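Local coordinates for protein transcriptional regulator nlh2 (Aquifex aeolicus, PDB 4G3V) that probably regulates sigma-54-dependent transcription, its GAF domain serving as the sensory module that controls the activator and captured here in an inactive state, at residues L4-K7 against E8-V12; L33-L36 against Y37-L40; L108-E111 against K112-L115; T148-V151 against I152-L156. All coordinates share one frame; numbering follows the deposited sequence.

Interaction 1 of 4, residues L4-K7 against E8-V12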
loop_
_atom_site.group_PDB
_atom_site.type_symbol
_atom_site.label_atom_id
_atom_site.label_comp_id
_atom_site.label_asym_id
_atom_site.label_seq_id
_atom_site.Cartn_x
_atom_site.Cartn_y
_atom_site.Cartn_z
ATOM N N LEU A 4 6.992 4.890 14.916
ATOM C CA LEU A 4 5.720 4.515 14.339
ATOM C C LEU A 4 5.827 4.270 12.837
ATOM O O LEU A 4 5.250 3.317 12.321
ATOM C CB LEU A 4 4.706 5.617 14.617
ATOM C CG LEU A 4 3.307 5.401 14.050
ATOM C CD1 LEU A 4 2.729 4.061 14.514
ATOM C CD2 LEU A 4 2.415 6.555 14.456
ATOM N N LYS A 5 6.549 5.129 12.127
ATOM C CA LYS A 5 6.661 4.965 10.685
ATOM C C LYS A 5 7.268 3.604 10.376
ATOM O O LYS A 5 6.856 2.928 9.427
ATOM C CB LYS A 5 7.498 6.081 10.059
ATOM C CG LYS A 5 6.756 7.400 9.959
ATOM C CD LYS A 5 7.581 8.456 9.243
ATOM C CE LYS A 5 6.825 9.768 9.143
ATOM N NZ LYS A 5 7.684 10.845 8.577
ATOM N N LEU A 6 8.231 3.190 11.192
ATOM C CA LEU A 6 8.884 1.906 10.978
ATOM C C LEU A 6 7.920 0.751 11.185
ATOM O O LEU A 6 7.926 -0.189 10.402
ATOM C CB LEU A 6 10.086 1.745 11.901
ATOM C CG LEU A 6 11.427 1.688 11.170
ATOM C CD1 LEU A 6 11.496 0.457 10.260
ATOM C CD2 LEU A 6 11.661 2.975 10.383
ATOM N N LYS A 7 7.098 0.814 12.230
ATOM C CA LYS A 7 6.086 -0.221 12.456
ATOM C C LYS A 7 5.051 -0.255 11.336
ATOM O O LYS A 7 4.557 -1.322 10.977
ATOM C CB LYS A 7 5.367 -0.024 13.790
ATOM C CG LYS A 7 6.199 -0.352 15.012
ATOM C CD LYS A 7 5.374 -0.140 16.269
ATOM C CE LYS A 7 6.201 -0.283 17.534
ATOM N NZ LYS A 7 5.406 0.073 18.750
ATOM N N GLU A 8 4.720 0.905 10.784
ATOM C CA GLU A 8 3.776 0.974 9.669
ATOM C C GLU A 8 4.342 0.325 8.417
ATOM O O GLU A 8 3.644 -0.401 7.694
ATOM C CB GLU A 8 3.402 2.432 9.390
ATOM C CG GLU A 8 2.522 3.022 10.475
ATOM C CD GLU A 8 2.314 4.525 10.348
ATOM O OE1 GLU A 8 2.997 5.180 9.521
ATOM O OE2 GLU A 8 1.459 5.048 11.094
ATOM N N ILE A 9 5.618 0.574 8.164
ATOM C CA ILE A 9 6.281 -0.039 7.022
ATOM C C ILE A 9 6.302 -1.552 7.199
ATOM O O ILE A 9 5.942 -2.322 6.281
ATOM C CB ILE A 9 7.708 0.513 6.874
ATOM C CG1 ILE A 9 7.640 1.962 6.355
ATOM C CG2 ILE A 9 8.526 -0.354 5.934
ATOM C CD1 ILE A 9 8.929 2.758 6.531
ATOM N N ASN A 10 6.696 -1.984 8.394
ATOM C CA ASN A 10 6.768 -3.414 8.678
ATOM C C ASN A 10 5.407 -4.114 8.625
ATOM O O ASN A 10 5.308 -5.257 8.152
ATOM C CB ASN A 10 7.482 -3.658 10.018
ATOM C CG ASN A 10 8.976 -3.341 9.940
ATOM O OD1 ASN A 10 9.578 -3.421 8.866
ATOM N ND2 ASN A 10 9.580 -2.978 11.077
ATOM N N VAL A 11 4.357 -3.467 9.104
ATOM C CA VAL A 11 3.041 -4.117 9.069
ATOM C C VAL A 11 2.522 -4.241 7.638
ATOM O O VAL A 11 1.863 -5.223 7.290
ATOM C CB VAL A 11 1.990 -3.447 10.002
ATOM C CG1 VAL A 11 1.364 -2.249 9.361
ATOM C CG2 VAL A 11 0.899 -4.460 10.374
ATOM N N VAL A 12 2.809 -3.251 6.804
ATOM C CA VAL A 12 2.434 -3.334 5.399
ATOM C C VAL A 12 3.183 -4.495 4.725
ATOM O O VAL A 12 2.583 -5.291 3.988
ATOM C CB VAL A 12 2.700 -1.997 4.671
ATOM C CG1 VAL A 12 2.729 -2.190 3.153
ATOM C CG2 VAL A 12 1.642 -0.974 5.078
#
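The first turns of helix 4-19 bring Leu4 and Glu8 together, four residues apart on the same flank. The two side chains run at a slant to each other, and the branch point CG of Leu4 lies 3.5 Å from carboxylate oxygen OE2 of Glu8. Leu4 reaches this place because its CG is turned anti to the backbone N (chi1 179°), toward the carbonyl side and the following turn. Glu8 has an extended chain, and its CG passes 3.3 Å from Leu4 O, the same oxygen that accepts the helical bond from Glu8 N at 2.9 Å. Helix 4-19 lies beside helices 25-40 and 139-162, and also meets the second subunit. The buried Glu8 therefore rests on Asn144, Phe145 and Thr148, while its OE1 takes a weak hydrogen bond from Gln147 of that other subunit; a long acid suits the place because its methylenes can lie along Leu4 while the carboxylate reaches polar neighbours. Cut back to an alanine here, the side chain is likely to leave a gap beside Leu4 and Gln147 of the second subunit without its weak acceptor. Next in sequence, Ile9 lays CG1 3.3 Å from Lys5 O, one turn back, and its side chain packs on Tyr146 of the second subunit. Toward the exposed side, Leu6 CD1 stands 4.0 Å from Asn10 ND2, where a polar amide is readily accommodated.

Interaction 2 of 4, residues L33-L36 against Y37-L40; sequences LKVL and YSYL
Val35 and Tyr39 meet on the last turns of helix 25-40, a helix of the GAF domain that touches helix 4-19, helix 139-162 and strand 44-51. The tyrosine ring comes alongside the valine, its CD1 edge 3.8 Å from Val35 CB. With CG anti to its carbonyl carbon (chi1 -77°), Tyr39 folds back along the helix, and Val35 O sits at the ring edge, near its plane, 3.4 Å from CD1. The short, branched valine brings its CB directly against the ring edge, and both side chains also touch Val11 of helix 4-19. On another flank Leu36 and Leu40 cross at a slant, methyl CD2 against methyl CD1 at 4.0 Å. These branched, wholly apolar residues suit the inner side, where Leu36 packs on Ile152 and Leu40 on Phe145, both of helix 139-162. Tyr37, by contrast, swings outward and meets the ring of Tyr61. Ser38 has two weak, alternative acceptors for OG, Lys34 O and Val35 O; its short hydroxyl reaches back to the preceding turn, which suits serine on an exposed face. As the helix finishes, Leu40 N still bonds to Leu36 O at 3.0 Å, but bent (139°) and from 47° out of the carbonyl plane.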
loop_
_atom_site.group_PDB
_atom_site.type_symbol
_atom_site.label_atom_id
_atom_site.label_comp_id
_atom_site.label_asym_id
_atom_site.label_seq_id
_atom_site.Cartn_x
_atom_site.Cartn_y
_atom_site.Cartn_z
ATOM N N LEU A 33 -6.119 -8.393 10.750
ATOM C CA LEU A 33 -6.579 -7.644 11.912
ATOM C C LEU A 33 -5.719 -7.940 13.137
ATOM O O LEU A 33 -5.477 -7.056 13.965
ATOM C CB LEU A 33 -8.054 -7.937 12.200
ATOM C CG LEU A 33 -9.013 -7.566 11.052
ATOM C CD1 LEU A 33 -10.480 -7.776 11.434
ATOM C CD2 LEU A 33 -8.792 -6.137 10.605
ATOM N N LYS A 34 -5.249 -9.177 13.251
ATOM C CA LYS A 34 -4.386 -9.553 14.356
ATOM C C LYS A 34 -3.067 -8.784 14.308
ATOM O O LYS A 34 -2.570 -8.323 15.339
ATOM C CB LYS A 34 -4.118 -11.059 14.334
ATOM C CG LYS A 34 -3.298 -11.561 15.500
ATOM C CD LYS A 34 -2.994 -13.048 15.352
ATOM C CE LYS A 34 -4.258 -13.881 15.272
ATOM N NZ LYS A 34 -3.955 -15.322 15.062
ATOM N N VAL A 35 -2.496 -8.634 13.117
ATOM C CA VAL A 35 -1.238 -7.891 13.030
ATOM C C VAL A 35 -1.469 -6.380 13.205
ATOM O O VAL A 35 -0.598 -5.672 13.708
ATOM C CB VAL A 35 -0.373 -8.239 11.770
ATOM C CG1 VAL A 35 0.016 -9.723 11.786
ATOM C CG2 VAL A 35 -1.066 -7.912 10.500
ATOM N N LEU A 36 -2.640 -5.875 12.831
ATOM C CA LEU A 36 -2.942 -4.471 13.128
ATOM C C LEU A 36 -2.923 -4.246 14.633
ATOM O O LEU A 36 -2.480 -3.205 15.127
ATOM C CB LEU A 36 -4.298 -4.074 12.564
ATOM C CG LEU A 36 -4.265 -3.753 11.075
ATOM C CD1 LEU A 36 -5.651 -3.403 10.567
ATOM C CD2 LEU A 36 -3.305 -2.602 10.834
ATOM N N TYR A 37 -3.408 -5.229 15.369
ATOM C CA TYR A 37 -3.335 -5.159 16.817
ATOM C C TYR A 37 -1.889 -5.287 17.309
ATOM O O TYR A 37 -1.409 -4.466 18.086
ATOM C CB TYR A 37 -4.191 -6.255 17.430
ATOM C CG TYR A 37 -3.970 -6.407 18.901
ATOM C CD1 TYR A 37 -4.551 -5.532 19.797
ATOM C CD2 TYR A 37 -3.179 -7.428 19.396
ATOM C CE1 TYR A 37 -4.348 -5.672 21.154
ATOM C CE2 TYR A 37 -2.972 -7.574 20.743
ATOM C CZ TYR A 37 -3.559 -6.701 21.613
ATOM O OH TYR A 37 -3.335 -6.868 22.947
ATOM N N SER A 38 -1.188 -6.315 16.856
ATOM C CA SER A 38 0.144 -6.588 17.386
ATOM C C SER A 38 1.183 -5.527 16.975
ATOM O O SER A 38 2.049 -5.172 17.770
ATOM C CB SER A 38 0.596 -7.993 16.975
ATOM O OG SER A 38 0.881 -8.047 15.589
ATOM N N TYR A 39 1.098 -5.020 15.747
ATOM C CA TYR A 39 2.035 -4.002 15.283
ATOM C C TYR A 39 1.610 -2.576 15.658
ATOM O O TYR A 39 2.454 -1.766 16.071
ATOM C CB TYR A 39 2.217 -4.070 13.762
ATOM C CG TYR A 39 3.102 -5.201 13.267
ATOM C CD1 TYR A 39 2.672 -6.524 13.315
ATOM C CD2 TYR A 39 4.358 -4.942 12.718
ATOM C CE1 TYR A 39 3.469 -7.554 12.846
ATOM C CE2 TYR A 39 5.161 -5.968 12.243
ATOM C CZ TYR A 39 4.711 -7.271 12.312
ATOM O OH TYR A 39 5.511 -8.310 11.852
ATOM N N LEU A 40 0.321 -2.260 15.519
ATOM C CA LEU A 40 -0.128 -0.865 15.625
ATOM C C LEU A 40 -1.100 -0.559 16.762
ATOM O O LEU A 40 -1.554 0.584 16.883
ATOM C CB LEU A 40 -0.777 -0.416 14.309
ATOM C CG LEU A 40 0.138 -0.423 13.088
ATOM C CD1 LEU A 40 -0.587 0.166 11.900
ATOM C CD2 LEU A 40 1.426 0.351 13.372
#

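Interaction 3 of 4, residues L108-E111 against K112-L115; sequences LLTE and KHAL
From Leu109 the backbone runs extended through Thr110 and then folds in a type I beta turn, Thr110 to His113, closed by a weak hydrogen bond of 3.4 Å from His113 N to Thr110 O. Inside the turn, Thr110 OG1 accepts Lys112 N at 3.0 Å, which makes an ST turn. The hydroxyl can do this because chi1 of Thr110 (75°) sets OG1 between its own N and carbonyl carbon, facing the next peptides. OG1 is also hydrogen-bonded to Glu135 on the adjoining strand 125-135, so the same oxygen ties the turn to the sheet. Threonine suits the place, offering a short hydroxyl to the turn while its methyl CG2 lies 4.1 Å from His113 CE1.

The imidazole of His113 folds back against Leu109 and Thr110. Its ND1 accepts Thr110 N at 3.0 Å, the donor standing 21° out of the ring plane, and this bond, with the leucine on the face, probably limits the ring's rotation. Over one face comes Leu109: methyl CD2 lies 3.8 Å from the ring centroid and 14° off the normal, a CH-pi contact. Histidine thus presents a polar edge to the backbone and a flat face to a leucine that also packs on Val93 and Phe133. Glu111 and Lys112, at the corner of the turn, have side chains suited to its exposed outer side.

His113, which ends the turn, also begins strand 113-122, which pairs with strands 88-90 and 125-135. A type I turn overlaid with an ST turn here leads a connecting loop into the antiparallel sheet of the GAF fold.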
loop_
_atom_site.group_PDB
_atom_site.type_symbol
_atom_site.label_atom_id
_atom_site.label_comp_id
_atom_site.label_asym_id
_atom_site.label_seq_id
_atom_site.Cartn_x
_atom_site.Cartn_y
_atom_site.Cartn_z
ATOM N N LEU A 108 -18.231 1.374 25.188
ATOM C CA LEU A 108 -16.934 0.800 25.540
ATOM C C LEU A 108 -15.771 1.710 25.135
ATOM O O LEU A 108 -14.661 1.572 25.653
ATOM C CB LEU A 108 -16.767 -0.572 24.880
ATOM C CG LEU A 108 -15.418 -1.248 25.135
ATOM C CD1 LEU A 108 -15.176 -1.438 26.639
ATOM C CD2 LEU A 108 -15.335 -2.581 24.400
ATOM N N LEU A 109 -16.028 2.627 24.206
ATOM C CA LEU A 109 -15.016 3.584 23.764
ATOM C C LEU A 109 -14.827 4.708 24.778
ATOM O O LEU A 109 -15.758 5.054 25.510
ATOM C CB LEU A 109 -15.431 4.206 22.431
ATOM C CG LEU A 109 -15.673 3.261 21.259
ATOM C CD1 LEU A 109 -16.007 4.051 19.996
ATOM C CD2 LEU A 109 -14.457 2.381 21.040
ATOM N N THR A 110 -13.617 5.263 24.820
ATOM C CA THR A 110 -13.346 6.505 25.543
ATOM C C THR A 110 -13.530 7.672 24.590
ATOM O O THR A 110 -13.799 7.477 23.409
ATOM C CB THR A 110 -11.901 6.571 26.054
ATOM O OG1 THR A 110 -11.018 6.844 24.959
ATOM C CG2 THR A 110 -11.498 5.262 26.731
ATOM N N GLU A 111 -13.363 8.888 25.096
ATOM C CA GLU A 111 -13.502 10.069 24.257
ATOM C C GLU A 111 -12.310 10.235 23.312
ATOM O O GLU A 111 -12.372 11.004 22.352
ATOM C CB GLU A 111 -13.663 11.322 25.119
ATOM C CG GLU A 111 -13.925 12.585 24.309
ATOM C CD GLU A 111 -14.295 13.769 25.175
ATOM O OE1 GLU A 111 -14.888 13.556 26.260
ATOM O OE2 GLU A 111 -13.991 14.913 24.770
ATOM N N LYS A 112 -11.230 9.502 23.571
ATOM C CA LYS A 112 -10.029 9.613 22.745
ATOM C C LYS A 112 -10.077 8.702 21.519
ATOM O O LYS A 112 -9.301 8.881 20.578
ATOM C CB LYS A 112 -8.783 9.316 23.579
ATOM C CG LYS A 112 -8.664 10.213 24.803
ATOM C CD LYS A 112 -7.218 10.586 25.092
ATOM C CE LYS A 112 -6.405 9.393 25.566
ATOM N NZ LYS A 112 -5.092 9.821 26.152
ATOM N N HIS A 113 -10.990 7.733 21.516
ATOM C CA HIS A 113 -11.082 6.812 20.380
ATOM C C HIS A 113 -11.507 7.527 19.112
ATOM O O HIS A 113 -12.471 8.294 19.113
ATOM C CB HIS A 113 -12.074 5.682 20.652
ATOM C CG HIS A 113 -11.483 4.531 21.401
ATOM N ND1 HIS A 113 -11.577 4.415 22.770
ATOM C CD2 HIS A 113 -10.778 3.458 20.978
ATOM C CE1 HIS A 113 -10.958 3.315 23.159
ATOM N NE2 HIS A 113 -10.465 2.713 22.089
ATOM N N ALA A 114 -10.782 7.265 18.030
ATOM C CA ALA A 114 -11.210 7.681 16.703
ATOM C C ALA A 114 -11.670 6.466 15.907
ATOM O O ALA A 114 -11.300 5.326 16.204
ATOM C CB ALA A 114 -10.089 8.381 15.976
ATOM N N LEU A 115 -12.478 6.725 14.886
ATOM C CA LEU A 115 -12.887 5.707 13.940
ATOM C C LEU A 115 -12.250 6.048 12.597
ATOM O O LEU A 115 -12.367 7.178 12.123
ATOM C CB LEU A 115 -14.415 5.682 13.826
ATOM C CG LEU A 115 -15.064 4.589 12.977
ATOM C CD1 LEU A 115 -16.562 4.506 13.230
ATOM C CD2 LEU A 115 -14.812 4.813 11.513
#

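Interaction 4 of 4, residues T148-V151 against I152-L156; sequences TINV and IGNLL
Asn150 and Asn154 sit one turn apart on helix 139-162, the long helix of this GAF domain that also meets its counterpart in the second subunit. The tight part is polar. Asn150 O is gripped twice by Asn154, through N at 3.1 Å and through ND2 at 2.9 Å, the two donors arriving from opposite faces of the carbonyl plane. Asparagine suits the place because CG, anti to its carbonyl carbon (chi1 -79°), turns the short amide back toward that oxygen. The side-chain amides are turned 77° apart, and their ND2 atoms, only 3.3 Å from each other, both bond to OD1 of Asn13 of the second subunit, a shared acceptor that probably makes this closeness tolerable. With an alanine replacing Asn154, Thr16 of that subunit is likely to lose its partner, Asn13 one of these two bonds, and Asn150 O its side-chain donor. The looser part is apolar rather than open to solvent, since every touching residue is buried. Val151 CG1 and Leu155 CD1 are 4.3 Å apart, and each also meets the other subunit, Val151 its own counterpart and Leu155 Met158. Ile152, packed against Val32, Leu36 and Ile130, holds Thr148 lightly, with its CD1 4.2 Å from Thr148 CG2.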
loop_
_atom_site.group_PDB
_atom_site.type_symbol
_atom_site.label_atom_id
_atom_site.label_comp_id
_atom_site.label_asym_id
_atom_site.label_seq_id
_atom_site.Cartn_x
_atom_site.Cartn_y
_atom_site.Cartn_z
ATOM N N THR A 148 -2.008 4.971 6.438
ATOM C CA THR A 148 -1.670 3.560 6.529
ATOM C C THR A 148 -2.906 2.654 6.464
ATOM O O THR A 148 -2.887 1.614 5.803
ATOM C CB THR A 148 -0.865 3.284 7.793
ATOM O OG1 THR A 148 0.420 3.895 7.658
ATOM C CG2 THR A 148 -0.679 1.802 7.992
ATOM N N ILE A 149 -3.998 3.040 7.113
ATOM C CA ILE A 149 -5.219 2.253 6.995
ATOM C C ILE A 149 -5.701 2.267 5.536
ATOM O O ILE A 149 -6.181 1.248 5.009
ATOM C CB ILE A 149 -6.306 2.744 7.968
ATOM C CG1 ILE A 149 -5.798 2.626 9.409
ATOM C CG2 ILE A 149 -7.615 1.947 7.780
ATOM C CD1 ILE A 149 -5.429 1.225 9.821
ATOM N N ASN A 150 -5.577 3.408 4.866
ATOM C CA ASN A 150 -5.953 3.450 3.458
ATOM C C ASN A 150 -5.116 2.476 2.626
ATOM O O ASN A 150 -5.639 1.803 1.734
ATOM C CB ASN A 150 -5.831 4.845 2.878
ATOM C CG ASN A 150 -6.338 4.904 1.435
ATOM O OD1 ASN A 150 -7.540 4.767 1.185
ATOM N ND2 ASN A 150 -5.422 5.066 0.483
ATOM N N VAL A 151 -3.823 2.403 2.918
ATOM C CA VAL A 151 -2.945 1.467 2.227
ATOM C C VAL A 151 -3.427 0.040 2.457
ATOM O O VAL A 151 -3.487 -0.759 1.528
ATOM C CB VAL A 151 -1.492 1.588 2.702
ATOM C CG1 VAL A 151 -0.680 0.376 2.255
ATOM C CG2 VAL A 151 -0.868 2.881 2.178
ATOM N N ILE A 152 -3.817 -0.269 3.691
ATOM C CA ILE A 152 -4.269 -1.624 3.998
ATOM C C ILE A 152 -5.566 -1.950 3.245
ATOM O O ILE A 152 -5.735 -3.055 2.748
ATOM C CB ILE A 152 -4.383 -1.834 5.502
ATOM C CG1 ILE A 152 -2.959 -1.803 6.094
ATOM C CG2 ILE A 152 -5.073 -3.178 5.818
ATOM C CD1 ILE A 152 -2.913 -1.768 7.556
ATOM N N GLY A 153 -6.450 -0.972 3.094
ATOM C CA GLY A 153 -7.655 -1.177 2.306
ATOM C C GLY A 153 -7.334 -1.527 0.859
ATOM O O GLY A 153 -7.989 -2.371 0.240
ATOM N N ASN A 154 -6.308 -0.889 0.317
ATOM C CA ASN A 154 -5.847 -1.196 -1.031
ATOM C C ASN A 154 -5.224 -2.596 -1.163
ATOM O O ASN A 154 -5.476 -3.312 -2.145
ATOM C CB ASN A 154 -4.871 -0.132 -1.493
ATOM C CG ASN A 154 -5.587 1.137 -1.962
ATOM O OD1 ASN A 154 -6.106 1.178 -3.061
ATOM N ND2 ASN A 154 -5.631 2.151 -1.120
ATOM N N LEU A 155 -4.410 -2.984 -0.182
ATOM C CA LEU A 155 -3.864 -4.334 -0.165
ATOM C C LEU A 155 -5.007 -5.326 -0.130
ATOM O O LEU A 155 -4.968 -6.375 -0.786
ATOM C CB LEU A 155 -2.952 -4.541 1.037
ATOM C CG LEU A 155 -1.666 -3.720 1.072
ATOM C CD1 LEU A 155 -0.947 -3.953 2.385
ATOM C CD2 LEU A 155 -0.763 -4.056 -0.093
ATOM N N LEU A 156 -6.033 -5.012 0.648
ATOM C CA LEU A 156 -7.183 -5.901 0.720
ATOM C C LEU A 156 -7.947 -5.940 -0.622
ATOM O O LEU A 156 -8.484 -6.977 -1.011
ATOM C CB LEU A 156 -8.106 -5.482 1.872
ATOM C CG LEU A 156 -7.555 -5.828 3.260
ATOM C CD1 LEU A 156 -8.315 -5.111 4.369
ATOM C CD2 LEU A 156 -7.608 -7.362 3.501
#

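How the interactions relate
Interactions 1, 2 and 4 each lie within a helix of their own, and those helices pack together: Leu36 CD2 meets Ile152 CD1 at 3.4 Å, while Tyr39 and Val11 join interactions 2 and 1. Interaction 4 is wholly buried, whereas the other three are only partly so. Interactions 1 and 4 both face the second subunit and place polar groups there, a carboxylate in one and amides in the other; interaction 2 touches no other chain and relies on leucine, valine and tyrosine. Interaction 3 stands apart, its nearest atoms about 8 Å from those of interaction 4, and with no helix to supply regular bonds it uses side-chain-to-backbone bonds at a strand's start.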